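Local atomic coordinates of protein (merozoite surface protein 1) (Plasmodium cynomolgi, PDB entry 1B9W), a protein that is thought to take part in merozoite binding to and invasion of host erythrocytes, and in egress from them, this piece being its two C-terminal EGF-like domains. Residues A[30-34]-A[69-73]; A[17-21]-A[82-87]. All coordinates share one frame; numbering follows the deposited sequence.

Interaction 1: residues A[30-34]-A[69-73]; sequences CLLYF and EIVCK
Tyr33 and Ile70 carry most of this contact, in which a turn of the first EGF-like domain meets strand 70-73 of the second. The two side chains run antiparallel alongside one another, and the close packing lies along their flanks: CD1 of Ile70 reaches CE1 of Tyr33 at 3.6 Å, approaching the ring obliquely, while CG1 of Ile70 comes against the same carbon. At the end of the ring, the backbone N of Ile70 donates a hydrogen bond to Tyr33 OH, 2.8 Å long and nearly straight (164° at the hydrogen). The phenol is thus held at its hydroxyl and touched along one flank. Tyr33 occupies the third position of a type II beta turn from Leu31 to Phe34, with a positive phi of 69°; its CG lies beside its own backbone N (chi1 -48°), and the ring extends from there across to the strand.

Deeper in the contact, Leu32 is buried and meets strand 70-73 more sparsely, packing also on Glu84 of the second domain. Its CD2 lies 3.8 Å from SG of Cys72, which is in disulfide linkage with Cys56, but its approach to CG2 of Ile70 is looser, at 4.3 Å. The solvent side is at Glu69, an exposed residue that offers Tyr33 OH little more than its CA, 3.5 Å away, and the aliphatic start of its side chain.

The chemistry implies a small interface of mixed character: the tyrosine hydroxyl takes up the N-H at the start of strand 70-73, while buried Leu32 and Ile70, with Cys72 SG, form an apolar part consistent with water being kept out.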
ATOM      1  N   CYS A  30      -5.465   1.117  -0.619  1.00 13.24           N
ATOM      2  CA  CYS A  30      -5.841   0.096  -1.593  1.00 10.25           C
ATOM      3  C   CYS A  30      -4.681  -0.700  -2.127  1.00 11.48           C
ATOM      4  O   CYS A  30      -3.564  -0.209  -2.267  1.00 15.10           O
ATOM      5  CB  CYS A  30      -6.622   0.812  -2.732  1.00 11.64           C
ATOM      6  SG  CYS A  30      -8.099   1.678  -2.282  1.00 16.38           S
ATOM      7  N   LEU A  31      -4.930  -1.941  -2.549  1.00 11.51           N
ATOM      8  CA  LEU A  31      -3.972  -2.822  -3.158  1.00 14.22           C
ATOM      9  C   LEU A  31      -3.621  -2.249  -4.569  1.00 16.48           C
ATOM     10  O   LEU A  31      -4.340  -1.333  -5.012  1.00 16.18           O
ATOM     11  CB  LEU A  31      -4.548  -4.226  -3.307  1.00 17.60           C
ATOM     12  CG  LEU A  31      -4.764  -4.976  -1.947  1.00 21.69           C
ATOM     13  CD1 LEU A  31      -5.371  -6.346  -2.236  1.00 22.82           C
ATOM     14  CD2 LEU A  31      -3.435  -5.090  -1.218  1.00 17.66           C
ATOM     15  N   LEU A  32      -2.479  -2.656  -5.073  1.00 16.52           N
ATOM     16  CA  LEU A  32      -2.121  -2.179  -6.427  1.00 17.87           C
ATOM     17  C   LEU A  32      -3.227  -2.530  -7.414  1.00 17.06           C
ATOM     18  O   LEU A  32      -3.923  -3.536  -7.355  1.00 13.79           O
ATOM     19  CB  LEU A  32      -0.817  -2.825  -6.880  1.00 17.32           C
ATOM     20  CG  LEU A  32       0.500  -2.423  -6.242  1.00 21.11           C
ATOM     21  CD1 LEU A  32       1.670  -3.107  -6.947  1.00 19.32           C
ATOM     22  CD2 LEU A  32       0.639  -0.912  -6.190  1.00 22.85           C
ATOM     23  N   TYR A  33      -3.379  -1.661  -8.453  1.00 17.36           N
ATOM     24  CA  TYR A  33      -4.440  -1.838  -9.437  1.00 16.29           C
ATOM     25  C   TYR A  33      -5.850  -1.602  -8.914  1.00 15.35           C
ATOM     26  O   TYR A  33      -6.856  -1.908  -9.554  1.00 18.17           O
ATOM     27  CB  TYR A  33      -4.351  -3.125 -10.254  1.00 18.39           C
ATOM     28  CG  TYR A  33      -2.958  -3.349 -10.800  1.00 22.55           C
ATOM     29  CD1 TYR A  33      -2.426  -2.595 -11.842  1.00 26.97           C
ATOM     30  CD2 TYR A  33      -2.172  -4.358 -10.242  1.00 24.87           C
ATOM     31  CE1 TYR A  33      -1.142  -2.826 -12.309  1.00 27.73           C
ATOM     32  CE2 TYR A  33      -0.888  -4.584 -10.682  1.00 27.27           C
ATOM     33  CZ  TYR A  33      -0.390  -3.828 -11.725  1.00 29.93           C
ATOM     34  OH  TYR A  33       0.895  -4.070 -12.147  1.00 32.26           O
ATOM     35  N   PHE A  34      -5.950  -0.844  -7.830  1.00 13.27           N
ATOM     36  CA  PHE A  34      -7.162  -0.318  -7.278  1.00 14.92           C
ATOM     37  C   PHE A  34      -6.947   1.128  -6.876  1.00 14.65           C
ATOM     38  O   PHE A  34      -5.840   1.508  -6.511  1.00 17.99           O
ATOM     39  CB  PHE A  34      -7.618  -1.071  -5.988  1.00 15.88           C
ATOM     40  CG  PHE A  34      -8.054  -2.459  -6.324  1.00 14.47           C
ATOM     41  CD1 PHE A  34      -7.121  -3.481  -6.399  1.00 16.11           C
ATOM     42  CD2 PHE A  34      -9.396  -2.722  -6.575  1.00 16.17           C
ATOM     43  CE1 PHE A  34      -7.531  -4.766  -6.698  1.00 21.86           C
ATOM     44  CE2 PHE A  34      -9.786  -4.013  -6.891  1.00 21.61           C
ATOM     45  CZ  PHE A  34      -8.867  -5.044  -6.965  1.00 19.73           C
ATOM     46  N   GLU A  69       2.890  -2.770 -16.354  1.00 41.72           N
ATOM     47  CA  GLU A  69       2.755  -3.269 -14.965  1.00 40.97           C
ATOM     48  C   GLU A  69       3.433  -2.304 -13.998  1.00 36.66           C
ATOM     49  O   GLU A  69       4.496  -1.732 -14.271  1.00 34.34           O
ATOM     50  CB  GLU A  69       3.566  -4.550 -14.851  1.00 49.68           C
ATOM     51  CG  GLU A  69       2.797  -5.824 -15.139  1.00 54.96           C
ATOM     52  CD  GLU A  69       3.539  -7.029 -14.576  1.00 59.65           C
ATOM     53  OE1 GLU A  69       4.781  -7.218 -14.873  1.00 58.98           O
ATOM     54  OE2 GLU A  69       2.930  -7.840 -13.789  1.00 63.82           O
ATOM     55  N   ILE A  70       2.829  -2.181 -12.810  1.00 33.55           N
ATOM     56  CA  ILE A  70       3.377  -1.235 -11.828  1.00 29.47           C
ATOM     57  C   ILE A  70       4.408  -1.991 -11.007  1.00 30.58           C
ATOM     58  O   ILE A  70       4.173  -3.166 -10.714  1.00 31.90           O
ATOM     59  CB  ILE A  70       2.281  -0.659 -10.921  1.00 30.07           C
ATOM     60  CG1 ILE A  70       1.361   0.274 -11.703  1.00 31.50           C
ATOM     61  CG2 ILE A  70       2.898   0.100  -9.743  1.00 26.36           C
ATOM     62  CD1 ILE A  70      -0.034   0.400 -11.124  1.00 35.06           C
ATOM     63  N   VAL A  71       5.577  -1.407 -10.836  1.00 28.15           N
ATOM     64  CA  VAL A  71       6.641  -2.056 -10.064  1.00 30.76           C
ATOM     65  C   VAL A  71       7.017  -1.095  -8.935  1.00 29.31           C
ATOM     66  O   VAL A  71       7.469   0.010  -9.257  1.00 29.08           O
ATOM     67  CB  VAL A  71       7.886  -2.298 -10.942  1.00 33.31           C
ATOM     68  CG1 VAL A  71       9.111  -2.556 -10.069  1.00 39.13           C
ATOM     69  CG2 VAL A  71       7.657  -3.481 -11.879  1.00 36.62           C
ATOM     70  N   CYS A  72       6.744  -1.453  -7.679  1.00 28.77           N
ATOM     71  CA  CYS A  72       7.109  -0.546  -6.591  1.00 25.83           C
ATOM     72  C   CYS A  72       8.462  -0.940  -6.019  1.00 26.25           C
ATOM     73  O   CYS A  72       8.637  -2.129  -5.743  1.00 29.04           O
ATOM     74  CB  CYS A  72       6.087  -0.634  -5.438  1.00 21.56           C
ATOM     75  SG  CYS A  72       4.400  -0.295  -5.958  1.00 20.50           S
ATOM     76  N   LYS A  73       9.333   0.020  -5.721  1.00 25.73           N
ATOM     77  CA  LYS A  73      10.580  -0.424  -5.100  1.00 27.25           C
ATOM     78  C   LYS A  73      10.820   0.268  -3.767  1.00 23.95           C
ATOM     79  O   LYS A  73      10.828   1.497  -3.689  1.00 23.09           O
ATOM     80  CB  LYS A  73      11.737  -0.210  -6.086  1.00 34.55           C
ATOM     81  CG  LYS A  73      13.067  -0.608  -5.469  1.00 43.10           C
ATOM     82  CD  LYS A  73      13.982  -1.360  -6.417  1.00 47.36           C
ATOM     83  CE  LYS A  73      15.171  -1.916  -5.635  1.00 50.43           C
ATOM     84  NZ  LYS A  73      15.201  -3.408  -5.667  1.00 54.73           N
TER

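Interaction 2: residues A[17-21]-A[82-87]; sequences ACYRY and LFEGVF
Leu82 meets Tyr19 where the end of strand 80-82, in the second EGF-like domain, faces strand 16-20 of the first. The two side chains lie roughly perpendicular, with CD2 of the leucine 4.0 Å from CE1 of Tyr19 and oblique to the ring. Next along the chain, Phe83 lays its ring flat against Ala17. The methyl CB of Ala17 stands 3.5 Å from the centroid of the Phe83 ring and only 10° off its normal, a well-centred CH-pi contact that touches all six ring carbons. Glu84 and Gly85 then carry the backbone round a turn in which Gly85 N bonds back to Leu82 O. At the far side of this turn, Val86 and Phe87 together face Leu82 in a classic beta bulge, closed by a 2.8 Å hydrogen bond from Leu82 N to Phe87 O.

The bulge brings Phe87 back to the strand. CB of Tyr19 sits over one face of its ring, 3.8 Å from the centroid and displaced toward the rim, in a second CH-pi contact. With CG of Tyr19 anti to the backbone N (chi1 -168°), the tyrosine ring itself lies off to one side: the ring planes of Tyr19 and Phe87 are only 30° apart in tilt, yet so displaced, with centroids 5.6 Å apart, that little of one lies over the other. At the edge of the Phe87 ring and in its plane is Tyr21 OH, 3.8 Å from CE1; this hydroxyl is hydrogen-bonded to Glu27 and merely packs against the phenylalanine.

Between the two segments the chemistry is apolar, consistent with water being kept from buried Ala17 and Phe87, with Phe83 on the outer side. Polar bonding lies elsewhere: 82-87 bonds within itself, 17-21 pairs with Arg29 and Glu27 of strand 26-30, and Val86 O accepts a bond from Arg29, a polar interdomain link.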
ATOM      1  N   ALA A  17      -5.229  -3.176   1.982  1.00 15.81           N
ATOM      2  CA  ALA A  17      -4.313  -3.723   3.001  1.00 16.29           C
ATOM      3  C   ALA A  17      -4.320  -2.762   4.174  1.00 17.13           C
ATOM      4  O   ALA A  17      -4.603  -1.570   4.050  1.00 15.18           O
ATOM      5  CB  ALA A  17      -2.892  -3.826   2.471  1.00 20.06           C
ATOM      6  N   CYS A  18      -3.884  -3.247   5.366  1.00 13.12           N
ATOM      7  CA  CYS A  18      -3.903  -2.292   6.474  1.00 12.28           C
ATOM      8  C   CYS A  18      -2.664  -2.594   7.360  1.00 13.78           C
ATOM      9  O   CYS A  18      -2.271  -3.753   7.419  1.00 15.08           O
ATOM     10  CB  CYS A  18      -5.170  -2.499   7.327  1.00 13.10           C
ATOM     11  SG  CYS A  18      -5.445  -1.357   8.657  1.00 15.44           S
ATOM     12  N   TYR A  19      -2.078  -1.552   7.862  1.00 13.13           N
ATOM     13  CA  TYR A  19      -0.909  -1.631   8.715  1.00 15.48           C
ATOM     14  C   TYR A  19      -1.150  -0.871  10.009  1.00 14.53           C
ATOM     15  O   TYR A  19      -1.611   0.259  10.028  1.00 11.54           O
ATOM     16  CB  TYR A  19       0.314  -1.028   8.046  1.00 14.85           C
ATOM     17  CG  TYR A  19       1.650  -1.305   8.701  1.00 12.12           C
ATOM     18  CD1 TYR A  19       2.372  -2.449   8.414  1.00 16.32           C
ATOM     19  CD2 TYR A  19       2.143  -0.372   9.613  1.00 12.60           C
ATOM     20  CE1 TYR A  19       3.607  -2.700   9.012  1.00 17.12           C
ATOM     21  CE2 TYR A  19       3.389  -0.632  10.194  1.00 14.17           C
ATOM     22  CZ  TYR A  19       4.088  -1.759   9.893  1.00 17.13           C
ATOM     23  OH  TYR A  19       5.313  -1.985  10.513  1.00 19.43           O
ATOM     24  N   ARG A  20      -0.798  -1.521  11.169  1.00 13.38           N
ATOM     25  CA  ARG A  20      -0.966  -0.805  12.448  1.00 11.49           C
ATOM     26  C   ARG A  20       0.406  -0.389  12.978  1.00 11.94           C
ATOM     27  O   ARG A  20       1.339  -1.201  13.011  1.00 13.58           O
ATOM     28  CB  ARG A  20      -1.547  -1.812  13.518  1.00  9.35           C
ATOM     29  CG  ARG A  20      -1.582  -1.085  14.903  1.00 13.35           C
ATOM     30  CD  ARG A  20      -2.142  -2.204  15.870  1.00 15.16           C
ATOM     31  NE  ARG A  20      -2.349  -1.563  17.184  1.00 17.28           N
ATOM     32  CZ  ARG A  20      -3.413  -0.953  17.615  1.00 16.65           C
ATOM     33  NH1 ARG A  20      -4.522  -0.754  16.889  1.00 15.34           N
ATOM     34  NH2 ARG A  20      -3.366  -0.399  18.829  1.00 17.98           N
ATOM     35  N   TYR A  21       0.657   0.908  13.144  1.00 11.96           N
ATOM     36  CA  TYR A  21       1.967   1.410  13.450  1.00 14.27           C
ATOM     37  C   TYR A  21       2.245   1.296  14.979  1.00 17.80           C
ATOM     38  O   TYR A  21       1.266   1.153  15.712  1.00 14.91           O
ATOM     39  CB  TYR A  21       2.004   2.891  13.094  1.00 15.46           C
ATOM     40  CG  TYR A  21       1.916   3.093  11.568  1.00 15.72           C
ATOM     41  CD1 TYR A  21       3.083   2.978  10.811  1.00 16.76           C
ATOM     42  CD2 TYR A  21       0.715   3.414  10.970  1.00 22.08           C
ATOM     43  CE1 TYR A  21       3.027   3.206   9.423  1.00 17.78           C
ATOM     44  CE2 TYR A  21       0.655   3.625   9.592  1.00 21.65           C
ATOM     45  CZ  TYR A  21       1.817   3.530   8.847  1.00 22.63           C
ATOM     46  OH  TYR A  21       1.741   3.778   7.476  1.00 22.34           O
ATOM     47  N   LEU A  82       5.713  -4.783   1.441  1.00 23.26           N
ATOM     48  CA  LEU A  82       4.549  -5.543   1.892  1.00 21.34           C
ATOM     49  C   LEU A  82       3.443  -5.338   0.830  1.00 22.02           C
ATOM     50  O   LEU A  82       3.269  -4.179   0.400  1.00 19.78           O
ATOM     51  CB  LEU A  82       4.047  -4.972   3.207  1.00 27.05           C
ATOM     52  CG  LEU A  82       4.442  -5.613   4.541  1.00 34.25           C
ATOM     53  CD1 LEU A  82       5.664  -6.496   4.430  1.00 34.72           C
ATOM     54  CD2 LEU A  82       4.635  -4.537   5.597  1.00 34.55           C
ATOM     55  N   PHE A  83       2.712  -6.380   0.513  1.00 21.34           N
ATOM     56  CA  PHE A  83       1.605  -6.288  -0.436  1.00 23.73           C
ATOM     57  C   PHE A  83       2.102  -5.664  -1.750  1.00 23.48           C
ATOM     58  O   PHE A  83       1.435  -4.774  -2.268  1.00 22.40           O
ATOM     59  CB  PHE A  83       0.458  -5.449   0.113  1.00 27.15           C
ATOM     60  CG  PHE A  83       0.024  -5.828   1.509  1.00 33.23           C
ATOM     61  CD1 PHE A  83      -0.753  -6.946   1.722  1.00 34.76           C
ATOM     62  CD2 PHE A  83       0.383  -5.047   2.590  1.00 36.85           C
ATOM     63  CE1 PHE A  83      -1.149  -7.293   3.000  1.00 39.73           C
ATOM     64  CE2 PHE A  83      -0.012  -5.375   3.877  1.00 38.94           C
ATOM     65  CZ  PHE A  83      -0.779  -6.507   4.072  1.00 39.46           C
ATOM     66  N   GLU A  84       3.238  -6.125  -2.222  1.00 23.54           N
ATOM     67  CA  GLU A  84       3.843  -5.661  -3.468  1.00 26.82           C
ATOM     68  C   GLU A  84       4.308  -4.225  -3.449  1.00 25.89           C
ATOM     69  O   GLU A  84       4.555  -3.647  -4.517  1.00 25.21           O
ATOM     70  CB  GLU A  84       2.897  -5.920  -4.660  1.00 29.63           C
ATOM     71  CG  GLU A  84       2.614  -7.406  -4.813  1.00 38.21           C
ATOM     72  CD  GLU A  84       1.384  -7.767  -5.602  1.00 46.83           C
ATOM     73  OE1 GLU A  84       0.607  -6.905  -6.066  1.00 47.82           O
ATOM     74  OE2 GLU A  84       1.169  -8.992  -5.778  1.00 55.15           O
ATOM     75  N   GLY A  85       4.517  -3.625  -2.269  1.00 21.61           N
ATOM     76  CA  GLY A  85       5.044  -2.283  -2.185  1.00 19.40           C
ATOM     77  C   GLY A  85       4.016  -1.217  -1.884  1.00 16.98           C
ATOM     78  O   GLY A  85       4.380  -0.041  -1.853  1.00 19.36           O
ATOM     79  N   VAL A  86       2.798  -1.598  -1.562  1.00 14.84           N
ATOM     80  CA  VAL A  86       1.812  -0.655  -1.034  1.00 16.58           C
ATOM     81  C   VAL A  86       2.301  -0.088   0.295  1.00 16.90           C
ATOM     82  O   VAL A  86       2.041   1.050   0.644  1.00 15.57           O
ATOM     83  CB  VAL A  86       0.447  -1.357  -0.918  1.00 17.78           C
ATOM     84  CG1 VAL A  86      -0.542  -0.516  -0.160  1.00 17.22           C
ATOM     85  CG2 VAL A  86      -0.080  -1.641  -2.325  1.00 20.89           C
ATOM     86  N   PHE A  87       3.035  -0.931   1.041  1.00 17.68           N
ATOM     87  CA  PHE A  87       3.753  -0.467   2.235  1.00 18.98           C
ATOM     88  C   PHE A  87       5.209  -0.980   2.117  1.00 18.25           C
ATOM     89  O   PHE A  87       5.459  -2.013   1.499  1.00 18.10           O
ATOM     90  CB  PHE A  87       3.202  -1.038   3.557  1.00 19.24           C
ATOM     91  CG  PHE A  87       1.874  -0.510   3.996  1.00 13.69           C
ATOM     92  CD1 PHE A  87       1.784   0.633   4.762  1.00 14.75           C
ATOM     93  CD2 PHE A  87       0.732  -1.199   3.624  1.00 15.37           C
ATOM     94  CE1 PHE A  87       0.530   1.096   5.133  1.00 17.29           C
ATOM     95  CE2 PHE A  87      -0.530  -0.746   4.006  1.00 15.22           C
ATOM     96  CZ  PHE A  87      -0.594   0.404   4.758  1.00 14.91           C
TER

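How the interactions relate
Both interactions join the first EGF-like domain to the second, and their centres lie 11 Å apart on adjoining parts of the domain interface. They touch through the turn at 84-86. Within the second domain, CB of Cys72 packs 3.5 Å from O of Glu84; between the domains, CG1 of Val86 comes 3.7 Å from O of Cys30. The 82-87 segment thus reaches both parts of interaction 1 as well as strand 16-20. In sequence, the segments of interaction 1 fall between those of interaction 2. Of the two, only interaction 1 has a hydrogen bond between its paired segments; interaction 2 contributes aromatic and aliphatic packing, with the Val86-Arg29 bond beside it.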